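Acetyl-CoA hydrolase/transferase family protein (Porphyromonas gingivalis, PDB 2NVV) probably hydrolyses acetyl-CoA or transfers its CoA group to and from acetate, and binds zinc. Local coordinates at residues 357-362 with 458-463. Residues are numbered along the deposited sequence; the frame is centred on the assembly and turned at random.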
loop_
_atom_site.group_PDB
_atom_site.type_symbol
_atom_site.label_atom_id
_atom_site.label_comp_id
_atom_site.label_asym_id
_atom_site.label_seq_id
_atom_site.Cartn_x
_atom_site.Cartn_y
_atom_site.Cartn_z
ATOM N N ASP A 357 -16.742 -1.205 -5.348
ATOM C CA ASP A 357 -17.886 -0.458 -4.841
ATOM C C ASP A 357 -17.835 0.969 -5.361
ATOM O O ASP A 357 -16.816 1.421 -5.888
ATOM C CB ASP A 357 -17.978 -0.486 -3.303
ATOM C CG ASP A 357 -16.790 0.148 -2.614
ATOM O OD1 ASP A 357 -16.298 1.189 -3.090
ATOM O OD2 ASP A 357 -16.362 -0.394 -1.569
ATOM N N ILE A 358 -18.947 1.672 -5.219
ATOM C CA ILE A 358 -19.078 3.041 -5.707
ATOM C C ILE A 358 -18.113 4.074 -5.134
ATOM O O ILE A 358 -18.105 5.226 -5.568
ATOM C CB ILE A 358 -20.545 3.531 -5.519
ATOM C CG1 ILE A 358 -21.005 3.282 -4.080
ATOM C CG2 ILE A 358 -21.466 2.781 -6.495
ATOM C CD1 ILE A 358 -22.443 3.720 -3.785
ATOM N N PHE A 359 -17.287 3.680 -4.170
ATOM C CA PHE A 359 -16.347 4.629 -3.605
ATOM C C PHE A 359 -14.902 4.364 -4.018
ATOM O O PHE A 359 -13.967 4.993 -3.504
ATOM C CB PHE A 359 -16.499 4.662 -2.089
ATOM C CG PHE A 359 -17.860 5.091 -1.652
ATOM C CD1 PHE A 359 -18.755 4.172 -1.112
ATOM C CD2 PHE A 359 -18.286 6.404 -1.859
ATOM C CE1 PHE A 359 -20.070 4.553 -0.788
ATOM C CE2 PHE A 359 -19.590 6.796 -1.542
ATOM C CZ PHE A 359 -20.486 5.864 -1.006
ATOM N N GLY A 360 -14.728 3.433 -4.954
ATOM C CA GLY A 360 -13.403 3.115 -5.462
ATOM C C GLY A 360 -12.612 2.037 -4.760
ATOM O O GLY A 360 -11.412 1.905 -4.992
ATOM N N ASN A 361 -13.265 1.269 -3.901
ATOM C CA ASN A 361 -12.587 0.206 -3.175
ATOM C C ASN A 361 -12.710 -1.068 -3.991
ATOM O O ASN A 361 -13.750 -1.316 -4.603
ATOM C CB ASN A 361 -13.228 0.041 -1.799
ATOM C CG ASN A 361 -13.154 1.308 -0.984
ATOM O OD1 ASN A 361 -12.108 1.644 -0.435
ATOM N ND2 ASN A 361 -14.262 2.034 -0.924
ATOM N N ILE A 362 -11.648 -1.869 -4.002
ATOM C CA ILE A 362 -11.635 -3.101 -4.784
ATOM C C ILE A 362 -11.411 -4.379 -3.965
ATOM O O ILE A 362 -10.616 -4.415 -3.035
ATOM C CB ILE A 362 -10.547 -3.027 -5.920
ATOM C CG1 ILE A 362 -11.111 -2.322 -7.155
ATOM C CG2 ILE A 362 -10.103 -4.426 -6.345
ATOM C CD1 ILE A 362 -11.433 -0.892 -6.973
ATOM N N GLN A 458 -29.937 5.422 -5.826
ATOM C CA GLN A 458 -30.865 5.501 -4.699
ATOM C C GLN A 458 -30.139 5.249 -3.379
ATOM O O GLN A 458 -30.551 5.740 -2.325
ATOM C CB GLN A 458 -31.982 4.474 -4.854
ATOM C CG GLN A 458 -33.000 4.810 -5.926
ATOM C CD GLN A 458 -34.092 3.757 -6.032
ATOM O OE1 GLN A 458 -33.810 2.583 -6.266
ATOM N NE2 GLN A 458 -35.340 4.172 -5.860
ATOM N N TYR A 459 -29.059 4.479 -3.436
ATOM C CA TYR A 459 -28.283 4.177 -2.244
ATOM C C TYR A 459 -27.622 5.437 -1.706
ATOM O O TYR A 459 -27.411 5.570 -0.501
ATOM C CB TYR A 459 -27.205 3.139 -2.553
ATOM C CG TYR A 459 -26.379 2.759 -1.347
ATOM C CD1 TYR A 459 -26.897 1.928 -0.354
ATOM C CD2 TYR A 459 -25.087 3.263 -1.176
ATOM C CE1 TYR A 459 -26.150 1.609 0.780
ATOM C CE2 TYR A 459 -24.329 2.952 -0.045
ATOM C CZ TYR A 459 -24.869 2.126 0.924
ATOM O OH TYR A 459 -24.121 1.834 2.028
ATOM N N LEU A 460 -27.291 6.360 -2.601
ATOM C CA LEU A 460 -26.647 7.608 -2.204
ATOM C C LEU A 460 -27.626 8.624 -1.618
ATOM O O LEU A 460 -27.217 9.680 -1.119
ATOM C CB LEU A 460 -25.933 8.224 -3.399
ATOM C CG LEU A 460 -24.724 7.428 -3.880
ATOM C CD1 LEU A 460 -24.236 7.993 -5.217
ATOM C CD2 LEU A 460 -23.622 7.481 -2.809
ATOM N N GLU A 461 -28.915 8.308 -1.675
ATOM C CA GLU A 461 -29.932 9.204 -1.144
ATOM C C GLU A 461 -30.711 8.580 -0.002
ATOM O O GLU A 461 -31.911 8.819 0.119
ATOM C CB GLU A 461 -30.906 9.599 -2.253
ATOM C CG GLU A 461 -30.242 10.196 -3.487
ATOM C CD GLU A 461 -29.433 11.459 -3.184
ATOM O OE1 GLU A 461 -28.789 11.985 -4.128
ATOM O OE2 GLU A 461 -29.438 11.930 -2.017
ATOM N N LEU A 462 -30.042 7.788 0.834
ATOM C CA LEU A 462 -30.720 7.128 1.941
ATOM C C LEU A 462 -30.630 7.883 3.256
ATOM O O LEU A 462 -30.887 7.317 4.325
ATOM C CB LEU A 462 -30.196 5.695 2.112
ATOM C CG LEU A 462 -30.522 4.738 0.952
ATOM C CD1 LEU A 462 -30.101 3.305 1.301
ATOM C CD2 LEU A 462 -32.017 4.790 0.658
ATOM N N GLY A 463 -30.265 9.160 3.177
ATOM C CA GLY A 463 -30.177 9.985 4.369
ATOM C C GLY A 463 -28.916 9.927 5.213
ATOM O O GLY A 463 -28.842 10.604 6.237
#
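Ile-358 reaches across with its terminal methyl and overlaps Tyr-459 and Leu-460. Ile-358 CD1 lies 3.7 Å from Tyr-459 CD2, meeting the ring obliquely, and 4.1 Å from Leu-460 CD2. Leu-460 CD2 is also 4.0 Å from Phe-359 CZ, so one methyl touches both Ile-358 and Phe-359. The CG1 branch of Ile-358 is extended, with CD1 anti to CA (chi2 -180°), and this carries the methyl to 458-463. Ile-358 CG1 also rests on one face of the Phe-359 ring, 3.6 Å above the plane and offset toward the rim.

Behind these side chains, the type I turn from Asp-357 to Gly-360 lies in the loop of the beta hairpin formed by strands 355-357 and 362-367. Asp-357 OD1 forms an Asx turn with Phe-359 N (2.9 Å) and also accepts from Asn-361 N and ND2. Three bonds to one oxygen probably hold the turn in shape. Facing it are Tyr-459 and Leu-460, in the type I turn from Tyr-459 to Leu-462. Helix 436-446 touches both segments, with Ala-440 and Ile-444 against Ile-358 and His-441 against Leu-460. The Phe-359 side chain is about 5 Å from that of the zinc ligand Glu-416. The Tyr-459 hydroxyl is bonded to Gln-470 and Asn-471. No hydrogen bond joins the two segments, so buried apolar packing alone connects them directly.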